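Local coordinates for protein importin subunit beta-1 (Saccharomyces cerevisiae, PDB 5OWU) that serves as the importin beta subunit in nuclear protein import, associating with importin alpha, which binds classical nuclear localization signals in cargo, at residues Q781-V786 / I828-R833; A753-Y758 / V803-D808; K832-G837 / D846-A851; G807-M812 / G816-F821. One frame throughout, in Å; residues are numbered along the deposited sequence.

Contact 1: residues Q781-V786 / I828-R833; sequences QFIAQV and IDYIKR
Y830 meets V786 with the far end of its side chain. The tight part of the contact is small: V786 CG1 lies 3.4 Å from Y830 OH and 4.1 Å from Y830 CZ. The methyl comes to the ring at a slant. Y830 holds its CG anti to the backbone N (chi1 -179°), and this carries the ring out from helix 825-836 to helix 776-788. Y830 is buried, and its hydroxyl has a polar mate, a hydrogen bond with S799 OG. V786 therefore supplies only apolar cover at that end. Packing is looser one turn back, where I783 CG2 stays 4.5 Å from Y830 CE2. The outer sides of both helices, with Q781, D829 and K832, face solvent. Within 828-833, R833 has Y830 CA over one face of its guanidinium, 4.0 Å above the plane and toward the rim. The same group makes a cation-pi contact with Y793 and a weak hydrogen bond to A787 O. The two segments belong to HEAT repeats 18 and 19. Helix 796-812 packs against both: its A802 touches V786 and Y830, and its I806 touches I783.

Contact 2: residues A753-Y758 / V803-D808; sequences AVLDAY and VGLIGD
L805 bridges to L755 and Y758 and carries the whole contact from its side. Its CB points at helix 741-764 and has I783 CD1 of helix 776-788 beside it. CG stands anti to the carbonyl carbon (chi1 -81°), and the chain then forks into two methyls with separate tasks. L805 CD1 meets L755 CD1 at 3.5 Å, a close methyl-to-methyl touch, and lies 4.1 Å from Y758 CB. L805 CD2 goes to the backbone, 3.8 Å from Y758 O and 4.0 Å from Y758 C. L755 and L805 run past each other in opposite directions and meet through their CD1 methyls. The arrangement joins consecutive HEAT repeats: helix 741-764 closes repeat 17, and helix 796-812 closes repeat 18. Such packing of repeat on repeat builds the solenoid. With an alanine here both methyls are gone, and a gap would probably open between L755 CD1 and the backbone of Y758. Y758 gives this contact its CB and carbonyl, while its ring leads away. The ring packs on M725 and C728 of helix 718-732, and its OH is hydrogen-bonded with Q732 OE1. F782, on helix 776-788, fills in next to L755 and V754. F782 CB also packs on the Y758 ring at CE2.

Contact 3: residues K832-G837 / D846-A851; sequences KRTRSG and DTARWA
The guanidinium of R835 lies against R849, whose CB sits over one of its faces, 3.8 Å above the plane and toward the rim. At its edge, near the plane, R835 NH1 comes within 3.8 Å of D846 N. The R849 guanidinium is turned only 17° from that of R835. Both segments belong to HEAT repeat 19, where helices 825-836 and 842-860 run roughly antiparallel; their segments 832-836 and 846-851 cross at -144°. The two arginines keep their charged ends apart, with R835 NH2 4.8 Å from R849 NE. R835 NH1 is also 4.2 Å from D846 OD1, too far for a salt bridge, and makes a weak hydrogen bond to K845 O. A bend at chi2 (62°) brings the R835 chain over D846 and R849 of segment 846-851. R835 also touches a crystal neighbour, so its pose may owe something to the lattice. With an alanine here, D846 would probably lose its nearby positive charge and R849 CB its flat cover. The closest packing lies beside these groups. A848 CB rests 3.6 Å from R835 CB, and T834 CG2 closes in at 3.9 Å from A848 CB. The small A848 suits so near an approach of the backbones. T834 turns its OG1 back to Y830 O. At the helix end S836, a known phosphorylation site unmodified here, grips K832 O twice. Its OG donates at 2.8 Å, and its N reaches the same oxygen from the opposite face of the carbonyl plane.

Contact 4: residues G807-M812 / G816-F821; sequences GDIAAM and GSIKQF
I818 pushes its end against I809. I818 CD1 lies 3.6 Å from I809 CG2 and 3.7 Å from I809 O, so one methyl covers both a branch and the backbone. It also reaches A810 CA at 4.4 Å. The two isoleucines cross at about a right angle. I818 holds CG1 between its backbone N and carbonyl carbon (chi1 65°), a crowded position that still aims CD1 at the helix. The next shell sets the backbone of I818. A type I beta turn runs from G816 to K819, closed by a weak bond from K819 N to G816 O. Q820 then folds back, and its NE2 donates to S817 O at 3.0 Å, tilted 22° from the carbonyl plane. F821 N donates to I818 O at 3.1 Å. The F821 ring has I818 CB at its edge, in plane, and Q820 CG over one face. S817 OG is tied to D815 OD2. Further out, V776 of helix 776-788 packs on both I809 and I818. V762 of helix 741-764 touches I809, and F813 touches I818. The contact thus folds the loop after helix 796-812 back onto the last turns of that helix. It is a helix-to-loop packing at the passage from HEAT repeat 18 to repeat 19 of the solenoid.

How the contacts relate
All four contacts lie in or between HEAT repeats 17 to 19, near the C-terminal end of the solenoid. Their centres are 11 to 17 Å apart. Contacts 2 and 4 share helix 796-812, with G807 and D808 in common. Contacts 1 and 3 share helix 825-836, with K832 and R833 in common. Along the chain, contacts 1 and 2 interleave, contact 4 falls between the two segments of contact 1, and contact 3 comes last. Contact 2 joins repeat 17 to 18, contact 1 joins 18 to 19, and contact 3 pairs helices within 19. A probable hydrogen bond from W850 NE1 to D808 OD1, 3.0 Å, ties contact 3 to contacts 2 and 4. Helices of successive repeats pack side by side here and build the C-terminal part of the solenoid.

Contact 1: residues Q781-V786 / I828-R833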
loop_
_atom_site.group_PDB
_atom_site.type_symbol
_atom_site.label_atom_id
_atom_site.label_comp_id
_atom_site.label_asym_id
_atom_site.label_seq_id
_atom_site.Cartn_x
_atom_site.Cartn_y
_atom_site.Cartn_z
ATOM N N GLN A 781 13.859 24.832 -4.992
ATOM C CA GLN A 781 14.402 23.481 -4.878
ATOM C C GLN A 781 13.287 22.481 -4.602
ATOM O O GLN A 781 13.219 21.410 -5.228
ATOM C CB GLN A 781 15.454 23.421 -3.770
ATOM C CG GLN A 781 16.710 24.242 -4.038
ATOM C CD GLN A 781 17.617 24.334 -2.817
ATOM O OE1 GLN A 781 17.533 23.510 -1.901
ATOM N NE2 GLN A 781 18.479 25.347 -2.795
ATOM N N PHE A 782 12.391 22.816 -3.667
ATOM C CA PHE A 782 11.258 21.923 -3.434
ATOM C C PHE A 782 10.444 21.726 -4.712
ATOM O O PHE A 782 10.082 20.597 -5.070
ATOM C CB PHE A 782 10.361 22.454 -2.323
ATOM C CG PHE A 782 9.116 21.648 -2.150
ATOM C CD1 PHE A 782 9.145 20.449 -1.456
ATOM C CD2 PHE A 782 7.927 22.062 -2.724
ATOM C CE1 PHE A 782 8.003 19.690 -1.318
ATOM C CE2 PHE A 782 6.781 21.309 -2.585
ATOM C CZ PHE A 782 6.819 20.120 -1.882
ATOM N N ILE A 783 10.130 22.822 -5.404
ATOM C CA ILE A 783 9.302 22.722 -6.602
ATOM C C ILE A 783 9.971 21.813 -7.624
ATOM O O ILE A 783 9.312 20.993 -8.276
ATOM C CB ILE A 783 9.010 24.124 -7.170
ATOM C CG1 ILE A 783 8.221 24.949 -6.139
ATOM C CG2 ILE A 783 8.232 24.016 -8.476
ATOM C CD1 ILE A 783 7.876 26.371 -6.569
ATOM N N ALA A 784 11.294 21.923 -7.762
ATOM C CA ALA A 784 12.024 21.014 -8.636
ATOM C C ALA A 784 11.797 19.568 -8.218
ATOM O O ALA A 784 11.589 18.691 -9.067
ATOM C CB ALA A 784 13.516 21.354 -8.624
ATOM N N GLN A 785 11.821 19.299 -6.908
ATOM C CA GLN A 785 11.481 17.952 -6.459
ATOM C C GLN A 785 10.101 17.544 -6.956
ATOM O O GLN A 785 9.896 16.392 -7.360
ATOM C CB GLN A 785 11.543 17.852 -4.937
ATOM C CG GLN A 785 12.905 18.135 -4.351
ATOM C CD GLN A 785 12.960 17.806 -2.882
ATOM O OE1 GLN A 785 12.580 16.713 -2.468
ATOM N NE2 GLN A 785 13.422 18.755 -2.083
ATOM N N VAL A 786 9.139 18.471 -6.938
ATOM C CA VAL A 786 7.803 18.148 -7.440
ATOM C C VAL A 786 7.875 17.777 -8.915
ATOM O O VAL A 786 7.285 16.784 -9.357
ATOM C CB VAL A 786 6.833 19.322 -7.206
ATOM C CG1 VAL A 786 5.504 19.103 -7.960
ATOM C CG2 VAL A 786 6.563 19.499 -5.725
ATOM N N ILE A 828 10.379 26.088 -17.151
ATOM C CA ILE A 828 9.583 26.270 -18.365
ATOM C C ILE A 828 8.899 24.962 -18.751
ATOM O O ILE A 828 7.682 24.914 -18.984
ATOM C CB ILE A 828 10.476 26.800 -19.503
ATOM C CG1 ILE A 828 10.985 28.210 -19.168
ATOM C CG2 ILE A 828 9.727 26.794 -20.838
ATOM C CD1 ILE A 828 12.320 28.568 -19.818
ATOM N N ASP A 829 9.677 23.879 -18.821
ATOM C CA ASP A 829 9.126 22.583 -19.202
ATOM C C ASP A 829 8.025 22.144 -18.246
ATOM O O ASP A 829 7.008 21.592 -18.677
ATOM C CB ASP A 829 10.241 21.538 -19.250
ATOM C CG ASP A 829 11.265 21.825 -20.334
ATOM O OD1 ASP A 829 10.973 22.647 -21.230
ATOM O OD2 ASP A 829 12.360 21.222 -20.295
ATOM N N TYR A 830 8.210 22.371 -16.942
ATOM C CA TYR A 830 7.191 21.974 -15.974
ATOM C C TYR A 830 5.909 22.775 -16.166
ATOM O O TYR A 830 4.806 22.210 -16.166
ATOM C CB TYR A 830 7.724 22.150 -14.553
ATOM C CG TYR A 830 6.732 21.748 -13.487
ATOM C CD1 TYR A 830 6.176 20.477 -13.478
ATOM C CD2 TYR A 830 6.358 22.635 -12.484
ATOM C CE1 TYR A 830 5.274 20.101 -12.512
ATOM C CE2 TYR A 830 5.455 22.267 -11.510
ATOM C CZ TYR A 830 4.919 20.997 -11.528
ATOM O OH TYR A 830 4.021 20.617 -10.566
ATOM N N ILE A 831 6.035 24.091 -16.334
ATOM C CA ILE A 831 4.871 24.921 -16.624
ATOM C C ILE A 831 4.138 24.388 -17.845
ATOM O O ILE A 831 2.904 24.310 -17.862
ATOM C CB ILE A 831 5.297 26.389 -16.815
ATOM C CG1 ILE A 831 5.838 26.953 -15.495
ATOM C CG2 ILE A 831 4.123 27.231 -17.322
ATOM C CD1 ILE A 831 6.433 28.349 -15.601
ATOM N N LYS A 832 4.882 23.999 -18.881
ATOM C CA LYS A 832 4.243 23.570 -20.122
ATOM C C LYS A 832 3.570 22.209 -19.969
ATOM O O LYS A 832 2.459 22.004 -20.471
ATOM C CB LYS A 832 5.276 23.557 -21.247
ATOM C CG LYS A 832 5.559 24.959 -21.786
ATOM C CD LYS A 832 7.036 25.230 -22.045
ATOM C CE LYS A 832 7.431 24.914 -23.481
ATOM N NZ LYS A 832 8.768 25.476 -23.816
ATOM N N ARG A 833 4.215 21.268 -19.271
ATOM C CA ARG A 833 3.580 19.980 -19.013
ATOM C C ARG A 833 2.305 20.153 -18.200
ATOM O O ARG A 833 1.302 19.473 -18.452
ATOM C CB ARG A 833 4.541 19.043 -18.280
ATOM C CG ARG A 833 5.816 18.713 -19.037
ATOM C CD ARG A 833 6.424 17.394 -18.573
ATOM N NE ARG A 833 6.383 17.229 -17.119
ATOM C CZ ARG A 833 7.344 17.607 -16.280
ATOM N NH1 ARG A 833 8.450 18.190 -16.728
ATOM N NH2 ARG A 833 7.198 17.403 -14.975
#

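Contact 2: residues A753-Y758 / V803-D808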
loop_
_atom_site.group_PDB
_atom_site.type_symbol
_atom_site.label_atom_id
_atom_site.label_comp_id
_atom_site.label_asym_id
_atom_site.label_seq_id
_atom_site.Cartn_x
_atom_site.Cartn_y
_atom_site.Cartn_z
ATOM N N ALA A 753 3.108 17.803 2.540
ATOM C CA ALA A 753 2.923 18.732 3.654
ATOM C C ALA A 753 3.817 19.956 3.513
ATOM O O ALA A 753 3.411 21.073 3.861
ATOM C CB ALA A 753 3.203 18.035 4.984
ATOM N N VAL A 754 5.045 19.771 3.023
ATOM C CA VAL A 754 5.907 20.925 2.788
ATOM C C VAL A 754 5.260 21.845 1.760
ATOM O O VAL A 754 5.252 23.074 1.918
ATOM C CB VAL A 754 7.317 20.469 2.363
ATOM C CG1 VAL A 754 8.168 21.655 1.887
ATOM C CG2 VAL A 754 8.012 19.769 3.534
ATOM N N LEU A 755 4.670 21.264 0.710
ATOM C CA LEU A 755 3.959 22.079 -0.273
ATOM C C LEU A 755 2.837 22.879 0.381
ATOM O O LEU A 755 2.677 24.075 0.101
ATOM C CB LEU A 755 3.411 21.195 -1.393
ATOM C CG LEU A 755 2.623 21.900 -2.504
ATOM C CD1 LEU A 755 3.412 23.048 -3.120
ATOM C CD2 LEU A 755 2.231 20.875 -3.573
ATOM N N ASP A 756 2.048 22.239 1.257
ATOM C CA ASP A 756 1.032 22.977 2.013
ATOM C C ASP A 756 1.658 24.157 2.753
ATOM O O ASP A 756 1.150 25.289 2.708
ATOM C CB ASP A 756 0.337 22.060 3.030
ATOM C CG ASP A 756 -0.620 21.070 2.392
ATOM O OD1 ASP A 756 -1.047 21.296 1.246
ATOM O OD2 ASP A 756 -0.959 20.075 3.065
ATOM N N ALA A 757 2.751 23.894 3.470
ATOM C CA ALA A 757 3.392 24.936 4.265
ATOM C C ALA A 757 3.776 26.125 3.397
ATOM O O ALA A 757 3.488 27.280 3.741
ATOM C CB ALA A 757 4.617 24.370 4.980
ATOM N N TYR A 758 4.426 25.861 2.256
ATOM C CA TYR A 758 4.896 26.951 1.407
ATOM C C TYR A 758 3.732 27.714 0.790
ATOM O O TYR A 758 3.806 28.939 0.624
ATOM C CB TYR A 758 5.822 26.416 0.308
ATOM C CG TYR A 758 7.187 25.943 0.783
ATOM C CD1 TYR A 758 7.740 26.408 1.974
ATOM C CD2 TYR A 758 7.924 25.031 0.036
ATOM C CE1 TYR A 758 8.977 25.977 2.403
ATOM C CE2 TYR A 758 9.165 24.594 0.459
ATOM C CZ TYR A 758 9.685 25.069 1.644
ATOM O OH TYR A 758 10.918 24.640 2.074
ATOM N N VAL A 803 2.806 24.867 -9.429
ATOM C CA VAL A 803 2.880 25.860 -10.494
ATOM C C VAL A 803 2.262 27.176 -10.012
ATOM O O VAL A 803 2.732 28.275 -10.369
ATOM C CB VAL A 803 2.218 25.292 -11.769
ATOM C CG1 VAL A 803 0.705 25.343 -11.687
ATOM C CG2 VAL A 803 2.716 26.010 -13.002
ATOM N N GLY A 804 1.247 27.088 -9.147
ATOM C CA GLY A 804 0.732 28.286 -8.501
ATOM C C GLY A 804 1.794 29.029 -7.708
ATOM O O GLY A 804 1.874 30.257 -7.759
ATOM N N LEU A 805 2.620 28.294 -6.958
ATOM C CA LEU A 805 3.736 28.918 -6.256
ATOM C C LEU A 805 4.658 29.637 -7.224
ATOM O O LEU A 805 5.123 30.752 -6.944
ATOM C CB LEU A 805 4.531 27.873 -5.473
ATOM C CG LEU A 805 3.999 27.434 -4.113
ATOM C CD1 LEU A 805 4.798 26.238 -3.624
ATOM C CD2 LEU A 805 4.070 28.581 -3.109
ATOM N N ILE A 806 4.960 29.005 -8.364
ATOM C CA ILE A 806 5.831 29.661 -9.343
ATOM C C ILE A 806 5.257 31.025 -9.708
ATOM O O ILE A 806 5.955 32.057 -9.683
ATOM C CB ILE A 806 6.019 28.766 -10.582
ATOM C CG1 ILE A 806 6.677 27.439 -10.184
ATOM C CG2 ILE A 806 6.875 29.479 -11.629
ATOM C CD1 ILE A 806 6.818 26.434 -11.334
ATOM N N GLY A 807 3.954 31.058 -9.993
ATOM C CA GLY A 807 3.330 32.305 -10.415
ATOM C C GLY A 807 3.261 33.351 -9.314
ATOM O O GLY A 807 3.650 34.506 -9.517
ATOM N N ASP A 808 2.749 32.969 -8.140
ATOM C CA ASP A 808 2.551 33.932 -7.057
ATOM C C ASP A 808 3.879 34.506 -6.577
ATOM O O ASP A 808 4.014 35.722 -6.381
ATOM C CB ASP A 808 1.814 33.273 -5.891
ATOM C CG ASP A 808 0.446 32.734 -6.282
ATOM O OD1 ASP A 808 -0.069 33.109 -7.357
ATOM O OD2 ASP A 808 -0.120 31.938 -5.500
#

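Contact 3: residues K832-G837 / D846-A851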
loop_
_atom_site.group_PDB
_atom_site.type_symbol
_atom_site.label_atom_id
_atom_site.label_comp_id
_atom_site.label_asym_id
_atom_site.label_seq_id
_atom_site.Cartn_x
_atom_site.Cartn_y
_atom_site.Cartn_z
ATOM N N LYS A 832 4.882 23.999 -18.881
ATOM C CA LYS A 832 4.243 23.570 -20.122
ATOM C C LYS A 832 3.570 22.209 -19.969
ATOM O O LYS A 832 2.459 22.004 -20.471
ATOM C CB LYS A 832 5.276 23.557 -21.247
ATOM C CG LYS A 832 5.559 24.959 -21.786
ATOM C CD LYS A 832 7.036 25.230 -22.045
ATOM C CE LYS A 832 7.431 24.914 -23.481
ATOM N NZ LYS A 832 8.768 25.476 -23.816
ATOM N N ARG A 833 4.215 21.268 -19.271
ATOM C CA ARG A 833 3.580 19.980 -19.013
ATOM C C ARG A 833 2.305 20.153 -18.200
ATOM O O ARG A 833 1.302 19.473 -18.452
ATOM C CB ARG A 833 4.541 19.043 -18.280
ATOM C CG ARG A 833 5.816 18.713 -19.037
ATOM C CD ARG A 833 6.424 17.394 -18.573
ATOM N NE ARG A 833 6.383 17.229 -17.119
ATOM C CZ ARG A 833 7.344 17.607 -16.280
ATOM N NH1 ARG A 833 8.450 18.190 -16.728
ATOM N NH2 ARG A 833 7.198 17.403 -14.975
ATOM N N THR A 834 2.328 21.048 -17.211
ATOM C CA THR A 834 1.142 21.267 -16.391
ATOM C C THR A 834 0.049 21.977 -17.177
ATOM O O THR A 834 -1.139 21.717 -16.963
ATOM C CB THR A 834 1.510 22.072 -15.143
ATOM O OG1 THR A 834 2.534 21.385 -14.411
ATOM C CG2 THR A 834 0.298 22.256 -14.244
ATOM N N ARG A 835 0.432 22.867 -18.090
ATOM C CA ARG A 835 -0.531 23.613 -18.887
ATOM C C ARG A 835 -1.151 22.755 -19.983
ATOM O O ARG A 835 -2.285 23.015 -20.398
ATOM C CB ARG A 835 0.158 24.841 -19.491
ATOM C CG ARG A 835 -0.654 25.624 -20.509
ATOM C CD ARG A 835 -1.927 26.195 -19.911
ATOM N NE ARG A 835 -2.668 26.978 -20.894
ATOM C CZ ARG A 835 -3.915 27.410 -20.730
ATOM N NH1 ARG A 835 -4.579 27.136 -19.615
ATOM N NH2 ARG A 835 -4.502 28.115 -21.688
ATOM N N SER A 836 -0.442 21.725 -20.448
ATOM C CA SER A 836 -0.871 20.936 -21.598
ATOM C C SER A 836 -1.465 19.583 -21.223
ATOM O O SER A 836 -2.408 19.130 -21.880
ATOM C CB SER A 836 0.309 20.720 -22.548
ATOM O OG SER A 836 1.285 19.884 -21.959
ATOM N N GLY A 837 -0.934 18.918 -20.197
ATOM C CA GLY A 837 -1.432 17.613 -19.796
ATOM C C GLY A 837 -2.931 17.613 -19.585
ATOM O O GLY A 837 -3.438 18.349 -18.735
ATOM N N ASP A 846 -5.354 26.613 -15.895
ATOM C CA ASP A 846 -5.449 28.055 -15.693
ATOM C C ASP A 846 -4.298 28.554 -14.827
ATOM O O ASP A 846 -3.643 29.556 -15.151
ATOM C CB ASP A 846 -6.793 28.409 -15.046
ATOM C CG ASP A 846 -7.987 27.983 -15.889
ATOM O OD1 ASP A 846 -7.850 27.887 -17.129
ATOM O OD2 ASP A 846 -9.068 27.749 -15.305
ATOM N N THR A 847 -4.041 27.863 -13.715
ATOM C CA THR A 847 -2.921 28.238 -12.858
ATOM C C THR A 847 -1.608 28.181 -13.627
ATOM O O THR A 847 -0.759 29.067 -13.483
ATOM C CB THR A 847 -2.867 27.325 -11.632
ATOM O OG1 THR A 847 -4.143 27.318 -10.974
ATOM C CG2 THR A 847 -1.804 27.807 -10.647
ATOM N N ALA A 848 -1.428 27.152 -14.463
ATOM C CA ALA A 848 -0.210 27.053 -15.264
ATOM C C ALA A 848 -0.096 28.219 -16.236
ATOM O O ALA A 848 1.008 28.703 -16.508
ATOM C CB ALA A 848 -0.177 25.725 -16.019
ATOM N N ARG A 849 -1.225 28.680 -16.777
ATOM C CA ARG A 849 -1.204 29.861 -17.635
ATOM C C ARG A 849 -0.729 31.081 -16.857
ATOM O O ARG A 849 0.161 31.811 -17.311
ATOM C CB ARG A 849 -2.595 30.097 -18.231
ATOM C CG ARG A 849 -2.785 31.426 -18.966
ATOM C CD ARG A 849 -1.956 31.515 -20.239
ATOM N NE ARG A 849 -2.540 32.461 -21.190
ATOM C CZ ARG A 849 -2.089 32.668 -22.425
ATOM N NH1 ARG A 849 -1.036 32.000 -22.879
ATOM N NH2 ARG A 849 -2.695 33.548 -23.212
ATOM N N TRP A 850 -1.313 31.317 -15.677
ATOM C CA TRP A 850 -0.850 32.406 -14.819
ATOM C C TRP A 850 0.656 32.310 -14.582
ATOM O O TRP A 850 1.394 33.298 -14.725
ATOM C CB TRP A 850 -1.637 32.374 -13.505
ATOM C CG TRP A 850 -1.008 33.085 -12.330
ATOM C CD1 TRP A 850 -0.482 32.501 -11.211
ATOM C CD2 TRP A 850 -0.864 34.499 -12.148
ATOM N NE1 TRP A 850 -0.010 33.464 -10.349
ATOM C CE2 TRP A 850 -0.232 34.699 -10.899
ATOM C CE3 TRP A 850 -1.202 35.618 -12.918
ATOM C CZ2 TRP A 850 0.070 35.969 -10.408
ATOM C CZ3 TRP A 850 -0.902 36.878 -12.426
ATOM C CH2 TRP A 850 -0.272 37.042 -11.184
ATOM N N ALA A 851 1.136 31.107 -14.258
ATOM C CA ALA A 851 2.561 30.908 -14.009
ATOM C C ALA A 851 3.395 31.218 -15.245
ATOM O O ALA A 851 4.505 31.750 -15.135
ATOM C CB ALA A 851 2.814 29.473 -13.555
#

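Contact 4: residues G807-M812 / G816-F821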
loop_
_atom_site.group_PDB
_atom_site.type_symbol
_atom_site.label_atom_id
_atom_site.label_comp_id
_atom_site.label_asym_id
_atom_site.label_seq_id
_atom_site.Cartn_x
_atom_site.Cartn_y
_atom_site.Cartn_z
ATOM N N GLY A 807 3.954 31.058 -9.993
ATOM C CA GLY A 807 3.330 32.305 -10.415
ATOM C C GLY A 807 3.261 33.351 -9.314
ATOM O O GLY A 807 3.650 34.506 -9.517
ATOM N N ASP A 808 2.749 32.969 -8.140
ATOM C CA ASP A 808 2.551 33.932 -7.057
ATOM C C ASP A 808 3.879 34.506 -6.577
ATOM O O ASP A 808 4.014 35.722 -6.381
ATOM C CB ASP A 808 1.814 33.273 -5.891
ATOM C CG ASP A 808 0.446 32.734 -6.282
ATOM O OD1 ASP A 808 -0.069 33.109 -7.357
ATOM O OD2 ASP A 808 -0.120 31.938 -5.500
ATOM N N ILE A 809 4.875 33.643 -6.370
ATOM C CA ILE A 809 6.182 34.151 -5.973
ATOM C C ILE A 809 6.701 35.113 -7.029
ATOM O O ILE A 809 7.195 36.202 -6.704
ATOM C CB ILE A 809 7.160 32.993 -5.711
ATOM C CG1 ILE A 809 6.702 32.205 -4.479
ATOM C CG2 ILE A 809 8.581 33.526 -5.506
ATOM C CD1 ILE A 809 7.478 30.929 -4.215
ATOM N N ALA A 810 6.563 34.751 -8.315
ATOM C CA ALA A 810 6.960 35.684 -9.366
ATOM C C ALA A 810 6.260 37.031 -9.202
ATOM O O ALA A 810 6.891 38.086 -9.319
ATOM C CB ALA A 810 6.650 35.103 -10.742
ATOM N N ALA A 811 4.954 37.015 -8.930
ATOM C CA ALA A 811 4.203 38.261 -8.826
ATOM C C ALA A 811 4.646 39.089 -7.629
ATOM O O ALA A 811 4.494 40.314 -7.632
ATOM C CB ALA A 811 2.710 37.963 -8.719
ATOM N N MET A 812 5.168 38.443 -6.586
ATOM C CA MET A 812 5.561 39.183 -5.394
ATOM C C MET A 812 6.827 40.003 -5.605
ATOM O O MET A 812 7.062 40.966 -4.868
ATOM C CB MET A 812 5.769 38.225 -4.229
ATOM C CG MET A 812 4.486 37.671 -3.658
ATOM S SD MET A 812 4.804 36.484 -2.364
ATOM C CE MET A 812 5.745 37.480 -1.214
ATOM N N GLY A 816 12.803 42.127 -10.210
ATOM C CA GLY A 816 13.774 41.310 -10.911
ATOM C C GLY A 816 14.787 40.636 -10.013
ATOM O O GLY A 816 15.723 40.014 -10.522
ATOM N N SER A 817 14.621 40.731 -8.690
ATOM C CA SER A 817 15.584 40.167 -7.747
ATOM C C SER A 817 15.598 38.641 -7.748
ATOM O O SER A 817 16.545 38.045 -7.219
ATOM C CB SER A 817 15.290 40.667 -6.326
ATOM O OG SER A 817 13.911 40.585 -6.014
ATOM N N ILE A 818 14.568 37.993 -8.291
ATOM C CA ILE A 818 14.523 36.539 -8.343
ATOM C C ILE A 818 14.390 36.027 -9.779
ATOM O O ILE A 818 14.074 34.858 -9.999
ATOM C CB ILE A 818 13.395 35.994 -7.446
ATOM C CG1 ILE A 818 12.017 36.428 -7.962
ATOM C CG2 ILE A 818 13.597 36.470 -6.012
ATOM C CD1 ILE A 818 10.861 35.707 -7.282
ATOM N N LYS A 819 14.647 36.882 -10.768
ATOM C CA LYS A 819 14.466 36.469 -12.157
ATOM C C LYS A 819 15.418 35.346 -12.553
ATOM O O LYS A 819 15.125 34.608 -13.493
ATOM C CB LYS A 819 14.647 37.666 -13.090
ATOM C CG LYS A 819 16.057 38.229 -13.140
ATOM C CD LYS A 819 16.124 39.422 -14.083
ATOM C CE LYS A 819 17.516 40.019 -14.147
ATOM N NZ LYS A 819 17.570 41.187 -15.067
ATOM N N GLN A 820 16.536 35.186 -11.841
ATOM C CA GLN A 820 17.491 34.124 -12.138
ATOM C C GLN A 820 16.872 32.727 -12.056
ATOM O O GLN A 820 17.442 31.774 -12.598
ATOM C CB GLN A 820 18.685 34.198 -11.184
ATOM C CG GLN A 820 18.328 34.071 -9.705
ATOM C CD GLN A 820 18.010 35.400 -9.042
ATOM O OE1 GLN A 820 17.783 36.406 -9.713
ATOM N NE2 GLN A 820 17.984 35.406 -7.714
ATOM N N PHE A 821 15.745 32.567 -11.358
ATOM C CA PHE A 821 15.093 31.264 -11.280
ATOM C C PHE A 821 14.175 30.987 -12.465
ATOM O O PHE A 821 13.842 29.821 -12.714
ATOM C CB PHE A 821 14.271 31.151 -9.998
ATOM C CG PHE A 821 15.080 31.326 -8.752
ATOM C CD1 PHE A 821 15.856 30.289 -8.266
ATOM C CD2 PHE A 821 15.074 32.536 -8.078
ATOM C CE1 PHE A 821 16.619 30.458 -7.120
ATOM C CE2 PHE A 821 15.833 32.712 -6.930
ATOM C CZ PHE A 821 16.604 31.674 -6.452
#